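Local structure of soluble inorganic pyrophosphatase (Toxoplasma gondii, 5WRT) at residues R43-N48 / V220-H225; F167-S172 / E177-G182. The protein probably hydrolyses inorganic pyrophosphate to orthophosphate with the help of magnesium ions, as a family I soluble pyrophosphatase whose domain this chain contains. All coordinates share one frame; numbering follows the deposited sequence.

Contact 1 of 2, residues R43-N48 / V220-H225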
ATOM      1  N   ARG A  43      -2.933  -2.701  34.578  1.00 29.09           N
ATOM      2  CA  ARG A  43      -1.536  -2.744  34.159  1.00 30.24           C
ATOM      3  C   ARG A  43      -1.271  -4.166  33.682  1.00 31.72           C
ATOM      4  O   ARG A  43      -1.415  -5.118  34.478  1.00 34.13           O
ATOM      5  CB  ARG A  43      -0.604  -2.379  35.317  1.00 29.44           C
ATOM      6  CG  ARG A  43      -0.546  -0.897  35.694  1.00 28.80           C
ATOM      7  CD  ARG A  43      -0.423   0.066  34.527  1.00 27.91           C
ATOM      8  NE  ARG A  43      -0.500   1.445  35.009  1.00 27.82           N
ATOM      9  CZ  ARG A  43      -1.584   2.212  34.930  1.00 27.79           C
ATOM     10  NH1 ARG A  43      -2.696   1.745  34.378  1.00 26.25           N
ATOM     11  NH2 ARG A  43      -1.558   3.449  35.411  1.00 27.08           N
ATOM     12  N   PRO A  44      -0.892  -4.380  32.410  1.00 30.77           N
ATOM     13  CA  PRO A  44      -0.709  -3.390  31.342  1.00 28.17           C
ATOM     14  C   PRO A  44      -2.020  -2.733  30.927  1.00 27.35           C
ATOM     15  O   PRO A  44      -3.079  -3.356  30.999  1.00 27.31           O
ATOM     16  CB  PRO A  44      -0.126  -4.217  30.193  1.00 29.55           C
ATOM     17  CG  PRO A  44      -0.621  -5.592  30.433  1.00 31.32           C
ATOM     18  CD  PRO A  44      -0.652  -5.751  31.928  1.00 32.34           C
ATOM     19  N   LEU A  45      -1.939  -1.472  30.518  1.00 27.91           N
ATOM     20  CA  LEU A  45      -3.132  -0.722  30.161  1.00 27.68           C
ATOM     21  C   LEU A  45      -3.735  -1.267  28.874  1.00 27.16           C
ATOM     22  O   LEU A  45      -3.052  -1.385  27.852  1.00 25.55           O
ATOM     23  CB  LEU A  45      -2.783   0.754  30.003  1.00 25.56           C
ATOM     24  CG  LEU A  45      -3.911   1.710  29.636  1.00 27.79           C
ATOM     25  CD1 LEU A  45      -4.988   1.743  30.711  1.00 27.27           C
ATOM     26  CD2 LEU A  45      -3.329   3.084  29.406  1.00 27.31           C
ATOM     27  N   LEU A  46      -5.019  -1.608  28.929  1.00 27.21           N
ATOM     28  CA  LEU A  46      -5.736  -2.176  27.799  1.00 26.96           C
ATOM     29  C   LEU A  46      -6.836  -1.232  27.342  1.00 26.46           C
ATOM     30  O   LEU A  46      -7.541  -0.639  28.166  1.00 26.02           O
ATOM     31  CB  LEU A  46      -6.340  -3.537  28.159  1.00 29.02           C
ATOM     32  CG  LEU A  46      -5.341  -4.665  28.420  1.00 28.71           C
ATOM     33  CD1 LEU A  46      -6.065  -5.982  28.648  1.00 29.76           C
ATOM     34  CD2 LEU A  46      -4.362  -4.782  27.261  1.00 26.67           C
ATOM     35  N   PHE A  47      -6.975  -1.095  26.029  1.00 26.40           N
ATOM     36  CA  PHE A  47      -8.074  -0.369  25.416  1.00 25.43           C
ATOM     37  C   PHE A  47      -8.868  -1.360  24.582  1.00 25.86           C
ATOM     38  O   PHE A  47      -8.291  -2.265  23.973  1.00 26.19           O
ATOM     39  CB  PHE A  47      -7.597   0.773  24.507  1.00 23.98           C
ATOM     40  CG  PHE A  47      -6.681   1.762  25.174  1.00 24.13           C
ATOM     41  CD1 PHE A  47      -5.350   1.455  25.398  1.00 24.07           C
ATOM     42  CD2 PHE A  47      -7.149   3.011  25.550  1.00 24.69           C
ATOM     43  CE1 PHE A  47      -4.505   2.369  25.997  1.00 24.34           C
ATOM     44  CE2 PHE A  47      -6.310   3.928  26.150  1.00 24.48           C
ATOM     45  CZ  PHE A  47      -4.986   3.608  26.373  1.00 23.60           C
ATOM     46  N   ASN A  48     -10.183  -1.193  24.543  1.00 24.14           N
ATOM     47  CA  ASN A  48     -10.990  -2.023  23.664  1.00 25.39           C
ATOM     48  C   ASN A  48     -10.975  -1.452  22.255  1.00 24.65           C
ATOM     49  O   ASN A  48     -11.012  -0.233  22.059  1.00 23.69           O
ATOM     50  CB  ASN A  48     -12.424  -2.147  24.182  1.00 25.79           C
ATOM     51  CG  ASN A  48     -12.646  -3.424  24.972  1.00 27.70           C
ATOM     52  OD1 ASN A  48     -12.026  -4.454  24.698  1.00 27.61           O
ATOM     53  ND2 ASN A  48     -13.545  -3.368  25.944  1.00 28.54           N
ATOM     54  N   VAL A 220      -3.160  10.518  23.074  1.00 24.58           N
ATOM     55  CA  VAL A 220      -4.068  10.743  21.953  1.00 25.57           C
ATOM     56  C   VAL A 220      -5.421  10.101  22.232  1.00 24.67           C
ATOM     57  O   VAL A 220      -6.473  10.712  22.003  1.00 25.93           O
ATOM     58  CB  VAL A 220      -3.445  10.214  20.647  1.00 25.46           C
ATOM     59  CG1 VAL A 220      -4.505  10.076  19.563  1.00 24.73           C
ATOM     60  CG2 VAL A 220      -2.316  11.127  20.183  1.00 24.22           C
ATOM     61  N   VAL A 221      -5.417   8.871  22.751  1.00 24.78           N
ATOM     62  CA  VAL A 221      -6.671   8.186  23.052  1.00 25.15           C
ATOM     63  C   VAL A 221      -7.406   8.877  24.196  1.00 27.29           C
ATOM     64  O   VAL A 221      -8.628   9.059  24.140  1.00 26.18           O
ATOM     65  CB  VAL A 221      -6.410   6.700  23.362  1.00 24.54           C
ATOM     66  CG1 VAL A 221      -7.728   5.955  23.525  1.00 23.27           C
ATOM     67  CG2 VAL A 221      -5.571   6.068  22.263  1.00 23.09           C
ATOM     68  N   TYR A 222      -6.679   9.268  25.250  1.00 26.45           N
ATOM     69  CA  TYR A 222      -7.308   9.963  26.372  1.00 28.15           C
ATOM     70  C   TYR A 222      -8.026  11.223  25.907  1.00 27.65           C
ATOM     71  O   TYR A 222      -9.189  11.454  26.258  1.00 30.81           O
ATOM     72  CB  TYR A 222      -6.270  10.331  27.434  1.00 27.76           C
ATOM     73  CG  TYR A 222      -5.571   9.175  28.109  1.00 28.59           C
ATOM     74  CD1 TYR A 222      -6.248   8.003  28.424  1.00 29.27           C
ATOM     75  CD2 TYR A 222      -4.233   9.277  28.469  1.00 28.80           C
ATOM     76  CE1 TYR A 222      -5.601   6.956  29.058  1.00 28.71           C
ATOM     77  CE2 TYR A 222      -3.583   8.242  29.100  1.00 30.29           C
ATOM     78  CZ  TYR A 222      -4.266   7.085  29.392  1.00 30.82           C
ATOM     79  OH  TYR A 222      -3.601   6.063  30.023  1.00 32.21           O
ATOM     80  N   ARG A 223      -7.338  12.059  25.126  1.00 27.26           N
ATOM     81  CA  ARG A 223      -7.929  13.320  24.688  1.00 30.01           C
ATOM     82  C   ARG A 223      -9.193  13.088  23.869  1.00 30.52           C
ATOM     83  O   ARG A 223     -10.201  13.777  24.065  1.00 30.45           O
ATOM     84  CB  ARG A 223      -6.910  14.128  23.886  1.00 30.22           C
ATOM     85  CG  ARG A 223      -7.378  15.534  23.549  1.00 34.47           C
ATOM     86  CD  ARG A 223      -6.267  16.356  22.922  1.00 38.63           C
ATOM     87  NE  ARG A 223      -5.695  15.701  21.750  1.00 38.39           N
ATOM     88  CZ  ARG A 223      -4.422  15.331  21.648  1.00 38.60           C
ATOM     89  NH1 ARG A 223      -3.584  15.555  22.652  1.00 39.38           N
ATOM     90  NH2 ARG A 223      -3.987  14.740  20.543  1.00 35.76           N
ATOM     91  N   ALA A 224      -9.162  12.116  22.952  1.00 29.00           N
ATOM     92  CA  ALA A 224     -10.360  11.788  22.189  1.00 28.68           C
ATOM     93  C   ALA A 224     -11.451  11.219  23.084  1.00 29.12           C
ATOM     94  O   ALA A 224     -12.640  11.439  22.829  1.00 28.93           O
ATOM     95  CB  ALA A 224     -10.022  10.804  21.068  1.00 26.30           C
ATOM     96  N   HIS A 225     -11.064  10.490  24.133  1.00 27.70           N
ATOM     97  CA  HIS A 225     -12.040   9.992  25.095  1.00 26.74           C
ATOM     98  C   HIS A 225     -12.730  11.143  25.816  1.00 28.79           C
ATOM     99  O   HIS A 225     -13.944  11.103  26.049  1.00 29.85           O
ATOM    100  CB  HIS A 225     -11.354   9.055  26.090  1.00 27.24           C
ATOM    101  CG  HIS A 225     -12.294   8.372  27.035  1.00 27.92           C
ATOM    102  ND1 HIS A 225     -13.422   7.703  26.611  1.00 27.31           N
ATOM    103  CD2 HIS A 225     -12.261   8.235  28.382  1.00 28.43           C
ATOM    104  CE1 HIS A 225     -14.050   7.195  27.656  1.00 29.49           C
ATOM    105  NE2 HIS A 225     -13.365   7.501  28.743  1.00 29.31           N
TER
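Phe47, on strand 47-53, reaches to Val221 on helix 214-232, and this apolar pair forms the inner half of the contact. CG1 of Val221 sits 3.6 Å from CE2 of Phe47 and equally far from CD2, so a single methyl approaches the CD2-CE2 bond of the ring obliquely. Phe47 CG lies anti to the carbonyl carbon (chi1 -55°), and its CB already heads for the helix, where the nearest CA is that of Val221, 9.0 Å from Phe47 CA. Between the two aromatic rings the approach is looser: Tyr222 CE1 stands at the edge of the Phe47 ring, near its plane, 4.3 Å from Phe47 CE2.

Towards the more open side, Leu45 and Tyr222 meet from opposite directions. Leu45 CG is anti to the backbone N (chi1 -180°), which carries its CD2 to within 4.1 Å of Tyr222 CZ. No hydrogen bond crosses between the segments.

Phe36 packs against Phe47, while Leu121 of strand 115-125 touches Val221, whose side chain is about 12 Å from a bound magnesium ion. The arrangement is that of a C-terminal helix laid against the central beta-barrel of family I pyrophosphatases.

Contact 2 of 2, residues F167-S172 / E177-G182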
ATOM      1  N   PHE A 167       2.480 -10.082  22.405  1.00 33.67           N
ATOM      2  CA  PHE A 167       1.882  -9.039  23.232  1.00 32.23           C
ATOM      3  C   PHE A 167       2.834  -8.562  24.323  1.00 33.60           C
ATOM      4  O   PHE A 167       3.144  -7.369  24.419  1.00 32.35           O
ATOM      5  CB  PHE A 167       0.577  -9.548  23.844  1.00 32.38           C
ATOM      6  CG  PHE A 167      -0.077  -8.568  24.771  1.00 32.66           C
ATOM      7  CD1 PHE A 167      -0.905  -7.579  24.274  1.00 30.11           C
ATOM      8  CD2 PHE A 167       0.131  -8.638  26.141  1.00 31.59           C
ATOM      9  CE1 PHE A 167      -1.514  -6.678  25.118  1.00 29.29           C
ATOM     10  CE2 PHE A 167      -0.474  -7.735  26.992  1.00 30.61           C
ATOM     11  CZ  PHE A 167      -1.298  -6.753  26.478  1.00 30.88           C
ATOM     12  N   SER A 168       3.314  -9.488  25.156  1.00 34.84           N
ATOM     13  CA  SER A 168       4.178  -9.106  26.269  1.00 34.20           C
ATOM     14  C   SER A 168       5.528  -8.574  25.807  1.00 33.19           C
ATOM     15  O   SER A 168       6.228  -7.929  26.594  1.00 34.83           O
ATOM     16  CB  SER A 168       4.384 -10.292  27.212  1.00 35.88           C
ATOM     17  OG  SER A 168       5.043 -11.356  26.550  1.00 36.23           O
ATOM     18  N   GLN A 169       5.911  -8.838  24.559  1.00 35.21           N
ATOM     19  CA  GLN A 169       7.195  -8.398  24.033  1.00 35.34           C
ATOM     20  C   GLN A 169       7.131  -7.048  23.333  1.00 34.73           C
ATOM     21  O   GLN A 169       8.182  -6.446  23.083  1.00 34.95           O
ATOM     22  CB  GLN A 169       7.737  -9.440  23.052  1.00 39.15           C
ATOM     23  CG  GLN A 169       8.317 -10.677  23.705  1.00 40.42           C
ATOM     24  CD  GLN A 169       8.949 -11.607  22.693  1.00 42.47           C
ATOM     25  OE1 GLN A 169       8.284 -12.481  22.137  1.00 43.54           O
ATOM     26  NE2 GLN A 169      10.238 -11.415  22.437  1.00 41.14           N
ATOM     27  N   LEU A 170       5.938  -6.565  23.002  1.00 31.43           N
ATOM     28  CA  LEU A 170       5.760  -5.296  22.309  1.00 30.23           C
ATOM     29  C   LEU A 170       5.197  -4.266  23.279  1.00 29.78           C
ATOM     30  O   LEU A 170       4.094  -4.442  23.802  1.00 29.47           O
ATOM     31  CB  LEU A 170       4.834  -5.455  21.101  1.00 29.24           C
ATOM     32  CG  LEU A 170       5.272  -6.451  20.026  1.00 29.63           C
ATOM     33  CD1 LEU A 170       4.195  -6.596  18.961  1.00 28.73           C
ATOM     34  CD2 LEU A 170       6.595  -6.029  19.406  1.00 29.94           C
ATOM     35  N   ASN A 171       5.953  -3.193  23.515  1.00 29.52           N
ATOM     36  CA  ASN A 171       5.483  -2.102  24.357  1.00 30.11           C
ATOM     37  C   ASN A 171       5.661  -0.718  23.748  1.00 28.67           C
ATOM     38  O   ASN A 171       5.080   0.237  24.276  1.00 29.96           O
ATOM     39  CB  ASN A 171       6.179  -2.131  25.728  1.00 31.89           C
ATOM     40  CG  ASN A 171       6.051  -3.474  26.421  1.00 31.89           C
ATOM     41  OD1 ASN A 171       4.954  -3.883  26.802  1.00 32.03           O
ATOM     42  ND2 ASN A 171       7.170  -4.170  26.583  1.00 33.07           N
ATOM     43  N   SER A 172       6.426  -0.572  22.669  1.00 28.94           N
ATOM     44  CA  SER A 172       6.563   0.715  22.001  1.00 29.19           C
ATOM     45  C   SER A 172       6.941   0.488  20.541  1.00 29.12           C
ATOM     46  O   SER A 172       7.136  -0.647  20.095  1.00 29.80           O
ATOM     47  CB  SER A 172       7.581   1.615  22.706  1.00 31.96           C
ATOM     48  OG  SER A 172       7.302   2.982  22.436  1.00 31.08           O
ATOM     49  N   GLU A 177       9.609  -2.063  15.413  1.00 31.17           N
ATOM     50  CA  GLU A 177      10.698  -1.971  14.445  1.00 32.29           C
ATOM     51  C   GLU A 177      11.691  -3.118  14.602  1.00 35.61           C
ATOM     52  O   GLU A 177      12.291  -3.558  13.615  1.00 36.11           O
ATOM     53  CB  GLU A 177      11.413  -0.626  14.589  1.00 32.14           C
ATOM     54  CG  GLU A 177      10.578   0.601  14.203  1.00 31.25           C
ATOM     55  CD  GLU A 177      10.386   0.782  12.702  1.00 34.92           C
ATOM     56  OE1 GLU A 177      10.214   1.944  12.273  1.00 33.83           O
ATOM     57  OE2 GLU A 177      10.407  -0.218  11.951  1.00 34.69           O
ATOM     58  N   ARG A 178      11.871  -3.616  15.829  1.00 34.04           N
ATOM     59  CA  ARG A 178      12.856  -4.661  16.085  1.00 36.04           C
ATOM     60  C   ARG A 178      12.317  -6.045  15.740  1.00 35.85           C
ATOM     61  O   ARG A 178      12.999  -6.837  15.080  1.00 38.11           O
ATOM     62  CB  ARG A 178      13.298  -4.624  17.549  1.00 36.66           C
ATOM     63  CG  ARG A 178      14.475  -5.536  17.864  1.00 38.97           C
ATOM     64  CD  ARG A 178      15.063  -5.255  19.240  1.00 39.09           C
ATOM     65  NE  ARG A 178      14.034  -5.038  20.255  1.00 38.90           N
ATOM     66  CZ  ARG A 178      13.428  -6.009  20.930  1.00 39.29           C
ATOM     67  NH1 ARG A 178      13.745  -7.278  20.704  1.00 40.77           N
ATOM     68  NH2 ARG A 178      12.504  -5.714  21.836  1.00 37.21           N
ATOM     69  N   LEU A 179      11.097  -6.353  16.178  1.00 35.20           N
ATOM     70  CA  LEU A 179      10.552  -7.698  16.063  1.00 36.44           C
ATOM     71  C   LEU A 179       9.577  -7.870  14.906  1.00 37.74           C
ATOM     72  O   LEU A 179       9.164  -9.002  14.636  1.00 39.17           O
ATOM     73  CB  LEU A 179       9.849  -8.092  17.369  1.00 36.65           C
ATOM     74  CG  LEU A 179      10.695  -8.043  18.641  1.00 38.27           C
ATOM     75  CD1 LEU A 179       9.811  -8.187  19.868  1.00 37.80           C
ATOM     76  CD2 LEU A 179      11.755  -9.128  18.614  1.00 39.96           C
ATOM     77  N   CYS A 180       9.195  -6.781  14.215  1.00 36.38           N
ATOM     78  CA  CYS A 180       8.225  -6.839  13.115  1.00 34.93           C
ATOM     79  C   CYS A 180       8.658  -5.834  12.047  1.00 34.19           C
ATOM     80  O   CYS A 180       8.087  -4.747  11.923  1.00 31.97           O
ATOM     81  CB  CYS A 180       6.805  -6.548  13.603  1.00 33.25           C
ATOM     82  SG  CYS A 180       6.253  -7.500  15.031  1.00 39.54           S
ATOM     83  N   ARG A 181       9.670  -6.201  11.267  1.00 34.81           N
ATOM     84  CA  ARG A 181      10.199  -5.278  10.271  1.00 35.25           C
ATOM     85  C   ARG A 181       9.157  -4.989   9.197  1.00 32.28           C
ATOM     86  O   ARG A 181       8.447  -5.888   8.736  1.00 32.35           O
ATOM     87  CB  ARG A 181      11.467  -5.847   9.634  1.00 37.55           C
ATOM     88  CG  ARG A 181      12.008  -4.995   8.497  1.00 36.86           C
ATOM     89  CD  ARG A 181      13.375  -4.417   8.824  1.00 40.87           C
ATOM     90  NE  ARG A 181      14.336  -5.463   9.153  1.00 45.96           N
ATOM     91  CZ  ARG A 181      14.858  -6.309   8.269  1.00 47.16           C
ATOM     92  NH1 ARG A 181      14.517  -6.233   6.989  1.00 44.04           N
ATOM     93  NH2 ARG A 181      15.724  -7.231   8.665  1.00 48.39           N
ATOM     94  N   GLY A 182       9.072  -3.720   8.800  1.00 31.12           N
ATOM     95  CA  GLY A 182       8.152  -3.291   7.773  1.00 28.79           C
ATOM     96  C   GLY A 182       6.746  -2.985   8.237  1.00 28.23           C
ATOM     97  O   GLY A 182       5.944  -2.494   7.434  1.00 26.82           O
TER
HETATM   98  O   HOH W   1      10.855  -7.005  23.949  1.00 40.42           O
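Leu179, on the last turn of helix 173-179, places its CD1 methyl against both Leu170 and Gln169 of the preceding loop. The apolar part of the contact converges on that one methyl: it is 3.9 Å from Leu170 CD2 and 4.0 Å from Gln169 CB. The two leucine side chains run past each other in opposite directions, whereas Gln169 crosses Leu179 at about a right angle, with its amide NE2 4.1 Å from the same CD1. Gln169 has CG anti to the carbonyl carbon (chi1 -76°) and is extended beyond it, which carries the amide out alongside the Leu179 methyl on the solvent-exposed side.

The polar link is indirect. One water donates to Gln169 O at 2.9 Å and accepts from Arg178 NH2 at 3.0 Å, lying in the guanidinium plane at its edge. The same NH2 forms a salt bridge with Asp175, a second partner that helps fix the guanidinium beside the water.

Further back, Lys140 NZ is hydrogen-bonded to Phe167 O, Leu170 O and Asn171 OD1, tying the loop to strand 136-149, while the buried Leu170 side chain rests on Ile160 of strand 152-161. Beyond the helix, Arg181 makes a salt bridge to Glu209 of the second subunit. The whole is a loop packed against the C-terminal end of the short helix 173-179 that follows it, at the periphery of the pyrophosphatase domain; the chain then runs into residues that meet the second subunit.

Contact 1 joins parts of the chain 172 residues apart, and contact 2 is nested inside the loop it closes, with only four helical residues between its own segments. Their centres are about 19 Å apart, contact 1 centred about 12 Å and contact 2 about 19 Å from the chain centre. Both are partly buried, but contact 1 is the more internal: two of its four touching residues are buried and none exposed, against one buried and one exposed of three. It relies on aromatic and aliphatic groups, whereas contact 2 adds a water-mediated link. They share no helix or strand, but Leu46 CD2 packs 3.7 Å from Phe167 CZ. Only contact 2 has residues within reach of the second subunit.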